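Local coordinates for response regulator receiver (Brucella melitensis biovar Abortus, PDB 4G97), which probably works as a phosphorylation-controlled response regulator of the general stress response, pairing a sigma-factor-like domain with a receiver domain, at residues Phe17-Ala20 / Ser24-Ser27; Leu94-Phe99 / Ile250-Phe255; Leu142-Asp147 / Met153-Met158; Glu165-Ala170 / Glu181-Arg186. One frame throughout, in Å; residues are numbered along the deposited sequence.

Contact 1: residues Phe17-Ala20 / Ser24-Ser27; sequences FSRA and SQSS
R19 and Q25 run side by side and point the same way, and the methylene CG of Q25 settles over the centre of one face of the R19 guanidinium, 3.6 Å from R19 CZ. The amide beyond it does not copy the tilt of the guanidinium: the two planes are 60° apart, with Q25 NE2 3.8 Å from R19 NH2. Closer to the backbone, R19 CG lies 3.8 Å from S24 O, so the root of the arginine brushes past the start of the next helix before its head meets the glutamine. With CG opposite the carbonyl carbon (chi1 -65°) and the chain stretched from CG to NE, the arginine reaches past that start instead of folding back on its own helix.

The arrangement is a tight helical hairpin of the sigma2 region, in which helix 11-22 turns almost at once into helix 25-41. S24 is the N-cap of the second helix, its OG accepting from S27 N at 3.3 Å, while its own backbone N stays 3.7 Å from R19 O across the turn. S18, one residue back on the first helix, reaches the second helix by bonding through OG to G28 O.

Residues outside the two segments hold the two polar heads. D29 makes a salt bridge to R19 NE and accepts a hydrogen bond from Q25 NE2. From the segment leading into strand 236-238 of the receiver domain, E232 pairs with R19 NH2 and gives its backbone N to Q25 OE1, while P233 O and L225 O both accept from R19 NH1.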
loop_
_atom_site.group_PDB
_atom_site.type_symbol
_atom_site.label_atom_id
_atom_site.label_comp_id
_atom_site.label_asym_id
_atom_site.label_seq_id
_atom_site.Cartn_x
_atom_site.Cartn_y
_atom_site.Cartn_z
ATOM N N PHE A 17 -5.241 2.107 2.929
ATOM C CA PHE A 17 -5.966 2.220 1.673
ATOM C C PHE A 17 -5.751 3.615 1.046
ATOM O O PHE A 17 -5.388 3.698 -0.125
ATOM C CB PHE A 17 -7.456 1.951 1.917
ATOM C CG PHE A 17 -8.350 2.131 0.712
ATOM C CD1 PHE A 17 -8.239 1.286 -0.393
ATOM C CD2 PHE A 17 -9.335 3.116 0.697
ATOM C CE1 PHE A 17 -9.064 1.457 -1.505
ATOM C CE2 PHE A 17 -10.174 3.267 -0.410
ATOM C CZ PHE A 17 -10.022 2.443 -1.507
ATOM N N SER A 18 -5.917 4.699 1.845
ATOM C CA SER A 18 -5.772 6.080 1.383
ATOM C C SER A 18 -4.361 6.372 0.844
ATOM O O SER A 18 -4.246 6.981 -0.208
ATOM C CB SER A 18 -6.126 7.049 2.494
ATOM O OG SER A 18 -6.318 8.351 1.964
ATOM N N ARG A 19 -3.302 5.913 1.555
ATOM C CA ARG A 19 -1.911 6.060 1.129
ATOM C C ARG A 19 -1.654 5.293 -0.169
ATOM O O ARG A 19 -1.026 5.847 -1.068
ATOM C CB ARG A 19 -0.956 5.587 2.227
ATOM C CG ARG A 19 -1.019 6.436 3.504
ATOM C CD ARG A 19 -0.144 5.828 4.563
ATOM N NE ARG A 19 -0.422 6.392 5.881
ATOM C CZ ARG A 19 0.210 6.050 6.997
ATOM N NH1 ARG A 19 1.190 5.154 6.968
ATOM N NH2 ARG A 19 -0.133 6.597 8.152
ATOM N N ALA A 20 -2.144 4.032 -0.289
ATOM C CA ALA A 20 -1.975 3.213 -1.516
ATOM C C ALA A 20 -2.654 3.876 -2.709
ATOM O O ALA A 20 -2.158 3.819 -3.831
ATOM C CB ALA A 20 -2.571 1.836 -1.313
ATOM N N SER A 24 1.202 8.837 -1.285
ATOM C CA SER A 24 2.031 9.482 -0.252
ATOM C C SER A 24 1.425 9.340 1.124
ATOM O O SER A 24 0.209 9.263 1.256
ATOM C CB SER A 24 2.266 10.962 -0.559
ATOM O OG SER A 24 1.033 11.618 -0.809
ATOM N N GLN A 25 2.266 9.360 2.162
ATOM C CA GLN A 25 1.758 9.332 3.520
ATOM C C GLN A 25 0.988 10.617 3.810
ATOM O O GLN A 25 -0.097 10.551 4.384
ATOM C CB GLN A 25 2.873 9.128 4.543
ATOM C CG GLN A 25 2.285 8.776 5.906
ATOM C CD GLN A 25 3.025 9.368 7.066
ATOM O OE1 GLN A 25 4.196 9.690 6.963
ATOM N NE2 GLN A 25 2.402 9.386 8.244
ATOM N N SER A 26 1.519 11.778 3.362
ATOM C CA SER A 26 0.896 13.086 3.596
ATOM C C SER A 26 -0.483 13.233 2.963
ATOM O O SER A 26 -1.401 13.665 3.650
ATOM C CB SER A 26 1.832 14.229 3.202
ATOM O OG SER A 26 1.762 14.526 1.818
ATOM N N SER A 27 -0.654 12.865 1.691
ATOM C CA SER A 27 -1.988 12.951 1.072
ATOM C C SER A 27 -2.914 11.865 1.635
ATOM O O SER A 27 -4.092 12.135 1.836
ATOM C CB SER A 27 -1.915 12.816 -0.446
ATOM O OG SER A 27 -1.570 14.033 -1.085
#

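Contact 2: residues Leu94-Phe99 / Ile250-Phe255; sequences LPRQAF and ISQALF
R96 reaches from helix 94-104 of the sigma-like domain to S251, Q252 and F255 on helix 243-265, the closing helix of the receiver's alternating beta-alpha fold. The two short helical segments run roughly antiparallel, at 150°, with their axes 11.9 Å apart. That separation is wide for a helix pair, and a long side chain bridges it.

Hydrogen bonds are concentrated on one atom. R96 NH1 donates to S251 OG at 2.8 Å and to Q252 OE1 at 2.9 Å, and both acceptors lie near the guanidinium plane, which would restrain the group from rotating. Seen from the amide, the donor is tilted 32° from the carbonyl plane. Q252 bends at its second torsion, which lets its OE1 come alongside the arginine as the two chains slide past each other in opposite directions. Its NE2 bonds to A20 O.

The apolar part is a CH-pi contact: R96 CD sits 4.2 Å from the F255 ring centroid, almost on the ring normal. The guanidinium is inclined 24° to that ring, and F255 CD1 lies over its rim, 3.6 Å from R96 NE. A long, weak ion pair joins NE to E133.

Water completes the edge: one molecule accepts from R96 NH2 at 3.3 Å and lies 2.7 Å from S251 OG.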
loop_
_atom_site.group_PDB
_atom_site.type_symbol
_atom_site.label_atom_id
_atom_site.label_comp_id
_atom_site.label_asym_id
_atom_site.label_seq_id
_atom_site.Cartn_x
_atom_site.Cartn_y
_atom_site.Cartn_z
ATOM N N LEU A 94 -10.672 4.167 -10.605
ATOM C CA LEU A 94 -11.680 3.231 -10.093
ATOM C C LEU A 94 -11.298 1.748 -10.164
ATOM O O LEU A 94 -11.524 1.069 -9.163
ATOM C CB LEU A 94 -13.063 3.496 -10.721
ATOM C CG LEU A 94 -14.286 3.269 -9.827
ATOM C CD1 LEU A 94 -14.492 4.440 -8.859
ATOM C CD2 LEU A 94 -15.542 3.106 -10.671
ATOM N N PRO A 95 -10.699 1.197 -11.261
ATOM C CA PRO A 95 -10.311 -0.230 -11.236
ATOM C C PRO A 95 -9.185 -0.494 -10.229
ATOM O O PRO A 95 -9.154 -1.554 -9.618
ATOM C CB PRO A 95 -9.859 -0.509 -12.679
ATOM C CG PRO A 95 -10.386 0.616 -13.483
ATOM C CD PRO A 95 -10.356 1.799 -12.564
ATOM N N ARG A 96 -8.285 0.488 -10.028
ATOM C CA ARG A 96 -7.205 0.377 -9.036
ATOM C C ARG A 96 -7.784 0.418 -7.620
ATOM O O ARG A 96 -7.341 -0.350 -6.777
ATOM C CB ARG A 96 -6.102 1.418 -9.262
ATOM C CG ARG A 96 -5.268 1.053 -10.476
ATOM C CD ARG A 96 -4.079 1.952 -10.707
ATOM N NE ARG A 96 -3.266 1.436 -11.814
ATOM C CZ ARG A 96 -2.268 0.571 -11.687
ATOM N NH1 ARG A 96 -1.911 0.124 -10.485
ATOM N NH2 ARG A 96 -1.603 0.157 -12.761
ATOM N N GLN A 97 -8.854 1.216 -7.399
ATOM C CA GLN A 97 -9.576 1.265 -6.118
ATOM C C GLN A 97 -10.220 -0.094 -5.844
ATOM O O GLN A 97 -10.141 -0.598 -4.726
ATOM C CB GLN A 97 -10.681 2.326 -6.156
ATOM C CG GLN A 97 -10.169 3.749 -6.252
ATOM C CD GLN A 97 -11.281 4.755 -6.194
ATOM O OE1 GLN A 97 -12.203 4.651 -5.385
ATOM N NE2 GLN A 97 -11.186 5.778 -7.030
ATOM N N ALA A 98 -10.821 -0.704 -6.889
ATOM C CA ALA A 98 -11.504 -1.981 -6.780
ATOM C C ALA A 98 -10.534 -3.092 -6.393
ATOM O O ALA A 98 -10.788 -3.824 -5.433
ATOM C CB ALA A 98 -12.231 -2.297 -8.089
ATOM N N PHE A 99 -9.390 -3.181 -7.089
ATOM C CA PHE A 99 -8.372 -4.194 -6.809
ATOM C C PHE A 99 -7.766 -4.004 -5.420
ATOM O O PHE A 99 -7.555 -4.996 -4.700
ATOM C CB PHE A 99 -7.281 -4.181 -7.897
ATOM C CG PHE A 99 -6.551 -5.499 -8.014
ATOM C CD1 PHE A 99 -7.006 -6.491 -8.876
ATOM C CD2 PHE A 99 -5.411 -5.751 -7.259
ATOM C CE1 PHE A 99 -6.346 -7.723 -8.960
ATOM C CE2 PHE A 99 -4.748 -6.981 -7.350
ATOM C CZ PHE A 99 -5.215 -7.954 -8.206
ATOM N N ILE A 250 3.066 -3.400 -5.310
ATOM C CA ILE A 250 4.154 -3.165 -6.265
ATOM C C ILE A 250 3.600 -2.386 -7.456
ATOM O O ILE A 250 4.212 -1.403 -7.878
ATOM C CB ILE A 250 4.902 -4.454 -6.714
ATOM C CG1 ILE A 250 5.660 -5.055 -5.530
ATOM C CG2 ILE A 250 5.892 -4.125 -7.867
ATOM C CD1 ILE A 250 6.144 -6.475 -5.779
ATOM N N SER A 251 2.429 -2.805 -7.967
ATOM C CA SER A 251 1.754 -2.147 -9.077
ATOM C C SER A 251 1.507 -0.657 -8.768
ATOM O O SER A 251 1.825 0.195 -9.602
ATOM C CB SER A 251 0.436 -2.845 -9.393
ATOM O OG SER A 251 -0.229 -2.156 -10.440
ATOM N N GLN A 252 0.934 -0.341 -7.588
ATOM C CA GLN A 252 0.708 1.055 -7.195
ATOM C C GLN A 252 2.014 1.829 -7.121
ATOM O O GLN A 252 2.085 2.948 -7.623
ATOM C CB GLN A 252 -0.010 1.152 -5.842
ATOM C CG GLN A 252 -1.457 0.715 -5.869
ATOM C CD GLN A 252 -2.306 1.526 -6.800
ATOM O OE1 GLN A 252 -2.687 1.049 -7.846
ATOM N NE2 GLN A 252 -2.660 2.744 -6.427
ATOM N N ALA A 253 3.040 1.251 -6.490
ATOM C CA ALA A 253 4.341 1.918 -6.319
ATOM C C ALA A 253 4.976 2.312 -7.662
ATOM O O ALA A 253 5.557 3.392 -7.760
ATOM C CB ALA A 253 5.294 1.042 -5.525
ATOM N N LEU A 254 4.873 1.428 -8.675
ATOM C CA LEU A 254 5.392 1.650 -10.018
ATOM C C LEU A 254 4.496 2.616 -10.797
ATOM O O LEU A 254 5.010 3.372 -11.611
ATOM C CB LEU A 254 5.518 0.336 -10.783
ATOM C CG LEU A 254 6.583 -0.647 -10.309
ATOM C CD1 LEU A 254 6.429 -1.967 -11.031
ATOM C CD2 LEU A 254 7.995 -0.096 -10.540
ATOM N N PHE A 255 3.162 2.590 -10.543
ATOM C CA PHE A 255 2.188 3.509 -11.141
ATOM C C PHE A 255 2.529 4.959 -10.735
ATOM O O PHE A 255 2.599 5.826 -11.614
ATOM C CB PHE A 255 0.750 3.134 -10.728
ATOM C CG PHE A 255 -0.330 4.087 -11.180
ATOM C CD1 PHE A 255 -0.827 4.037 -12.481
ATOM C CD2 PHE A 255 -0.835 5.055 -10.314
ATOM C CE1 PHE A 255 -1.807 4.943 -12.910
ATOM C CE2 PHE A 255 -1.803 5.973 -10.747
ATOM C CZ PHE A 255 -2.300 5.895 -12.035
HETATM O O HOH W 1 0.721 -2.158 -12.994
#

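Contact 3: residues Leu142-Asp147 / Met153-Met158; sequences LMIIED and MDIEQM
Within the first beta-alpha-beta unit of the CheY-like receiver, I144 of strand 141-145 meets I155 and E156 of helix 149-161, the helix that carries the chain over the sheet to strand 165-170. The contact is small, and a single methyl does most of the work. I144 CD1 lies 3.7 Å from I155 CG2 and also 3.7 Å from the backbone N of E156, entering the angle between the isoleucine branch and the helix backbone. The methylene of E156 closes that spot, its CB 4.0 Å from I144 CD1. In I144, CG1 stands opposite the carbonyl carbon and the chain runs on extended (chi2 170°), which carries CD1 out to the helix.

The two isoleucines slide past each other in opposite directions. Each offers both branches: I144 CG1 is 4.1 Å from I155 CG2, and I155 CD1 is 4.2 Å from I144 CG2. V166 of the neighbouring strand touches both I144 and the aliphatic part of E156, while I155 also leans on L189 and F241, so the pair belongs to the apolar layer between sheet and helix.

Just beyond I144 the strand ends and the chain enters the acidic end of the receiver. There E146 lies near D191, the predicted phosphorylation site, and is held by a bond from the backbone N of E148 to its OE1.

No hydrogen bond or ion pair crosses between the two segments. The direct hold is therefore probably van der Waals contact and burial of apolar surface, with the fit of the two branched side chains contributing to the spacing of strand and helix.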
loop_
_atom_site.group_PDB
_atom_site.type_symbol
_atom_site.label_atom_id
_atom_site.label_comp_id
_atom_site.label_asym_id
_atom_site.label_seq_id
_atom_site.Cartn_x
_atom_site.Cartn_y
_atom_site.Cartn_z
ATOM N N LEU A 142 14.750 -5.242 -8.092
ATOM C CA LEU A 142 14.469 -4.897 -6.714
ATOM C C LEU A 142 15.293 -5.611 -5.680
ATOM O O LEU A 142 15.759 -6.731 -5.886
ATOM C CB LEU A 142 12.959 -4.940 -6.412
ATOM C CG LEU A 142 12.225 -6.229 -6.675
ATOM C CD1 LEU A 142 12.389 -7.192 -5.506
ATOM C CD2 LEU A 142 10.743 -5.947 -6.938
ATOM N N MET A 143 15.475 -4.948 -4.559
ATOM C CA MET A 143 16.177 -5.521 -3.437
ATOM C C MET A 143 15.145 -5.897 -2.350
ATOM O O MET A 143 14.227 -5.113 -2.060
ATOM C CB MET A 143 17.188 -4.520 -2.910
ATOM C CG MET A 143 17.916 -4.986 -1.678
ATOM S SD MET A 143 19.126 -3.819 -1.007
ATOM C CE MET A 143 18.342 -2.306 -1.302
ATOM N N ILE A 144 15.332 -7.095 -1.749
ATOM C CA ILE A 144 14.522 -7.606 -0.643
ATOM C C ILE A 144 15.345 -7.518 0.630
ATOM O O ILE A 144 16.450 -8.041 0.660
ATOM C CB ILE A 144 14.009 -9.058 -0.887
ATOM C CG1 ILE A 144 13.105 -9.112 -2.150
ATOM C CG2 ILE A 144 13.221 -9.591 0.402
ATOM C CD1 ILE A 144 12.724 -10.496 -2.643
ATOM N N ILE A 145 14.827 -6.847 1.669
ATOM C CA ILE A 145 15.450 -6.817 2.996
ATOM C C ILE A 145 14.523 -7.663 3.872
ATOM O O ILE A 145 13.436 -7.215 4.262
ATOM C CB ILE A 145 15.724 -5.425 3.614
ATOM C CG1 ILE A 145 16.534 -4.512 2.643
ATOM C CG2 ILE A 145 16.510 -5.630 4.923
ATOM C CD1 ILE A 145 16.538 -3.075 3.001
ATOM N N GLU A 146 14.919 -8.911 4.101
ATOM C CA GLU A 146 14.121 -9.878 4.853
ATOM C C GLU A 146 15.017 -10.986 5.414
ATOM O O GLU A 146 15.707 -11.650 4.644
ATOM C CB GLU A 146 13.001 -10.459 3.947
ATOM C CG GLU A 146 12.209 -11.607 4.553
ATOM C CD GLU A 146 11.433 -11.204 5.785
ATOM O OE1 GLU A 146 11.757 -11.695 6.889
ATOM O OE2 GLU A 146 10.547 -10.332 5.652
ATOM N N ASP A 147 14.994 -11.185 6.747
ATOM C CA ASP A 147 15.806 -12.210 7.434
ATOM C C ASP A 147 15.191 -13.622 7.472
ATOM O O ASP A 147 15.938 -14.577 7.663
ATOM C CB ASP A 147 16.183 -11.761 8.859
ATOM C CG ASP A 147 15.008 -11.599 9.810
ATOM O OD1 ASP A 147 13.871 -11.364 9.327
ATOM O OD2 ASP A 147 15.226 -11.672 11.033
ATOM N N MET A 153 11.881 -15.907 0.160
ATOM C CA MET A 153 11.628 -16.697 -1.051
ATOM C C MET A 153 10.236 -16.501 -1.593
ATOM O O MET A 153 10.070 -16.491 -2.810
ATOM C CB MET A 153 11.915 -18.201 -0.848
ATOM C CG MET A 153 13.367 -18.530 -0.579
ATOM S SD MET A 153 14.537 -17.789 -1.753
ATOM C CE MET A 153 15.900 -17.453 -0.654
ATOM N N ASP A 154 9.220 -16.346 -0.711
ATOM C CA ASP A 154 7.848 -16.147 -1.185
ATOM C C ASP A 154 7.664 -14.807 -1.897
ATOM O O ASP A 154 6.942 -14.746 -2.899
ATOM C CB ASP A 154 6.810 -16.365 -0.067
ATOM C CG ASP A 154 6.676 -17.815 0.430
ATOM O OD1 ASP A 154 7.168 -18.751 -0.279
ATOM O OD2 ASP A 154 6.084 -18.019 1.522
ATOM N N ILE A 155 8.321 -13.744 -1.392
ATOM C CA ILE A 155 8.308 -12.416 -2.021
ATOM C C ILE A 155 9.024 -12.557 -3.386
ATOM O O ILE A 155 8.482 -12.127 -4.400
ATOM C CB ILE A 155 9.019 -11.338 -1.137
ATOM C CG1 ILE A 155 8.326 -11.150 0.222
ATOM C CG2 ILE A 155 9.097 -9.995 -1.885
ATOM C CD1 ILE A 155 9.242 -10.611 1.266
ATOM N N GLU A 156 10.225 -13.180 -3.391
ATOM C CA GLU A 156 11.044 -13.413 -4.602
ATOM C C GLU A 156 10.274 -14.109 -5.698
ATOM O O GLU A 156 10.229 -13.610 -6.822
ATOM C CB GLU A 156 12.358 -14.142 -4.276
ATOM C CG GLU A 156 13.207 -14.413 -5.520
ATOM C CD GLU A 156 14.608 -14.956 -5.332
ATOM O OE1 GLU A 156 15.237 -14.667 -4.291
ATOM O OE2 GLU A 156 15.118 -15.599 -6.277
ATOM N N GLN A 157 9.599 -15.214 -5.356
ATOM C CA GLN A 157 8.778 -15.988 -6.283
ATOM C C GLN A 157 7.647 -15.142 -6.881
ATOM O O GLN A 157 7.430 -15.214 -8.088
ATOM C CB GLN A 157 8.218 -17.239 -5.586
ATOM N N MET A 158 6.939 -14.337 -6.054
ATOM C CA MET A 158 5.837 -13.478 -6.540
ATOM C C MET A 158 6.345 -12.379 -7.487
ATOM O O MET A 158 5.756 -12.136 -8.533
ATOM C CB MET A 158 5.054 -12.837 -5.372
ATOM C CG MET A 158 3.990 -11.792 -5.830
ATOM S SD MET A 158 2.500 -12.523 -6.601
ATOM C CE MET A 158 2.462 -11.736 -8.052
#

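Contact 4: residues Glu165-Ala170 / Glu181-Arg186; sequences EVVGIA and EKEKPR
V167 and E183 bring their CA atoms closest across the contact, at 6.5 Å, where strand 165-170 departs from extended geometry (V167 psi -19°) and helix 173-183 gives way to K184, whose positive phi of 44° turns the chain back towards the sheet. One methyl of V167 serves both partners across the gap: CG2 lies 3.6 Å from E183 CB and 3.9 Å from P185 CB. With chi1 at -55°, CG2 falls between the backbone N and the carbonyl carbon, while CG1 stands opposite the carbonyl.

E183 slides past the valine in the opposite direction; its CG lies 3.9 Å from V167 CB, and the bend at the second torsion turns the carboxylate beyond it. That carboxylate forms a salt bridge with R141 through OE1, which would offset the like charge of E165, whose OE2 is 5.8 Å from E183 OE1. P185 meets the valine at about a right angle. At the turn itself, K184 NZ folds back to E181 O at 2.7 Å, tying the last helical turn to the first residue beyond it.

The contact lies at one edge of the sheet: strand 165-170 is the outermost in this chain, hydrogen-bonded to strand 141-145, and P185 also packs on M143 and on Y180 of helix 173-183.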
loop_
_atom_site.group_PDB
_atom_site.type_symbol
_atom_site.label_atom_id
_atom_site.label_comp_id
_atom_site.label_asym_id
_atom_site.label_seq_id
_atom_site.Cartn_x
_atom_site.Cartn_y
_atom_site.Cartn_z
ATOM N N GLU A 165 13.084 -8.498 -11.311
ATOM C CA GLU A 165 14.345 -9.149 -11.017
ATOM C C GLU A 165 14.774 -8.861 -9.581
ATOM O O GLU A 165 14.870 -7.704 -9.189
ATOM C CB GLU A 165 15.428 -8.683 -12.012
ATOM C CG GLU A 165 16.773 -9.365 -11.808
ATOM C CD GLU A 165 17.953 -8.689 -12.482
ATOM O OE1 GLU A 165 17.730 -7.815 -13.349
ATOM O OE2 GLU A 165 19.106 -9.025 -12.128
ATOM N N VAL A 166 15.061 -9.916 -8.813
ATOM C CA VAL A 166 15.562 -9.758 -7.459
ATOM C C VAL A 166 17.085 -9.691 -7.546
ATOM O O VAL A 166 17.729 -10.693 -7.885
ATOM C CB VAL A 166 15.071 -10.857 -6.486
ATOM C CG1 VAL A 166 15.713 -10.682 -5.108
ATOM C CG2 VAL A 166 13.556 -10.837 -6.376
ATOM N N VAL A 167 17.653 -8.523 -7.212
ATOM C CA VAL A 167 19.098 -8.302 -7.278
ATOM C C VAL A 167 19.837 -8.980 -6.138
ATOM O O VAL A 167 21.042 -9.175 -6.220
ATOM C CB VAL A 167 19.502 -6.809 -7.463
ATOM C CG1 VAL A 167 18.825 -6.216 -8.690
ATOM C CG2 VAL A 167 19.204 -5.975 -6.214
ATOM N N GLY A 168 19.099 -9.299 -5.083
ATOM C CA GLY A 168 19.604 -9.944 -3.883
ATOM C C GLY A 168 18.676 -9.771 -2.695
ATOM O O GLY A 168 17.692 -9.022 -2.752
ATOM N N ILE A 169 19.003 -10.490 -1.614
ATOM C CA ILE A 169 18.279 -10.519 -0.353
ATOM C C ILE A 169 19.243 -10.113 0.734
ATOM O O ILE A 169 20.240 -10.800 0.959
ATOM C CB ILE A 169 17.623 -11.914 -0.091
ATOM C CG1 ILE A 169 16.548 -12.238 -1.171
ATOM C CG2 ILE A 169 17.010 -11.967 1.311
ATOM C CD1 ILE A 169 16.063 -13.647 -1.219
ATOM N N ALA A 170 18.962 -8.988 1.396
ATOM C CA ALA A 170 19.774 -8.505 2.515
ATOM C C ALA A 170 19.081 -8.919 3.832
ATOM O O ALA A 170 17.865 -8.786 3.947
ATOM C CB ALA A 170 19.908 -7.005 2.443
ATOM N N GLU A 181 24.479 -0.366 -2.780
ATOM C CA GLU A 181 25.613 0.272 -3.477
ATOM C C GLU A 181 26.117 -0.530 -4.671
ATOM O O GLU A 181 26.350 0.045 -5.740
ATOM C CB GLU A 181 26.766 0.631 -2.523
ATOM C CG GLU A 181 26.544 1.920 -1.737
ATOM C CD GLU A 181 26.497 3.197 -2.560
ATOM O OE1 GLU A 181 27.573 3.792 -2.802
ATOM O OE2 GLU A 181 25.382 3.601 -2.964
ATOM N N LYS A 182 26.226 -1.852 -4.510
ATOM C CA LYS A 182 26.689 -2.740 -5.563
ATOM C C LYS A 182 25.665 -2.937 -6.695
ATOM O O LYS A 182 26.039 -2.889 -7.867
ATOM C CB LYS A 182 27.096 -4.083 -4.969
ATOM N N GLU A 183 24.374 -3.136 -6.358
ATOM C CA GLU A 183 23.358 -3.427 -7.375
ATOM C C GLU A 183 22.492 -2.275 -7.844
ATOM O O GLU A 183 21.832 -2.410 -8.873
ATOM C CB GLU A 183 22.482 -4.613 -6.949
ATOM C CG GLU A 183 23.234 -5.915 -6.758
ATOM C CD GLU A 183 23.801 -6.570 -7.998
ATOM O OE1 GLU A 183 23.280 -6.315 -9.107
ATOM O OE2 GLU A 183 24.758 -7.364 -7.854
ATOM N N LYS A 184 22.461 -1.168 -7.098
ATOM C CA LYS A 184 21.616 -0.012 -7.413
ATOM C C LYS A 184 20.180 -0.407 -7.838
ATOM O O LYS A 184 19.784 -0.168 -8.980
ATOM C CB LYS A 184 22.319 0.953 -8.380
ATOM C CG LYS A 184 23.493 1.683 -7.719
ATOM C CD LYS A 184 24.350 2.475 -8.723
ATOM C CE LYS A 184 25.652 2.964 -8.125
ATOM N NZ LYS A 184 26.581 1.836 -7.812
ATOM N N PRO A 185 19.407 -1.119 -6.968
ATOM C CA PRO A 185 18.045 -1.518 -7.366
ATOM C C PRO A 185 17.136 -0.292 -7.523
ATOM O O PRO A 185 17.394 0.769 -6.961
ATOM C CB PRO A 185 17.596 -2.417 -6.215
ATOM C CG PRO A 185 18.353 -1.917 -5.052
ATOM C CD PRO A 185 19.697 -1.547 -5.586
ATOM N N ARG A 186 16.077 -0.457 -8.292
ATOM C CA ARG A 186 15.127 0.601 -8.595
ATOM C C ARG A 186 14.022 0.724 -7.523
ATOM O O ARG A 186 13.397 1.775 -7.390
ATOM C CB ARG A 186 14.534 0.289 -9.981
ATOM C CG ARG A 186 13.694 1.373 -10.638
ATOM C CD ARG A 186 14.484 2.635 -10.877
ATOM N NE ARG A 186 13.639 3.709 -11.405
ATOM C CZ ARG A 186 12.907 4.537 -10.668
ATOM N NH1 ARG A 186 12.864 4.402 -9.349
ATOM N NH2 ARG A 186 12.194 5.493 -11.246
#

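Along the chain, contact 1 closes first, while contacts 3 and 4 follow each other between the two halves of contact 2. Contacts 1 and 2 have centres about 12 Å apart and touch through A20 O and Q252 NE2, a probable hydrogen bond that ties the sigma2 hairpin to the final receiver helix. Contacts 3 and 4, about 11 Å apart, share the parallel sheet, whose strands 141-145 and 165-170 are neighbours. Contact 2 comes within about 5 Å of contact 3 at nearest atoms without touching it, while the centres of contacts 1 and 3 are about 24 Å apart. Contacts 1 and 2 thus lie near the middle of the molecule, where the domains meet, and contacts 3 and 4 farther out, within the receiver.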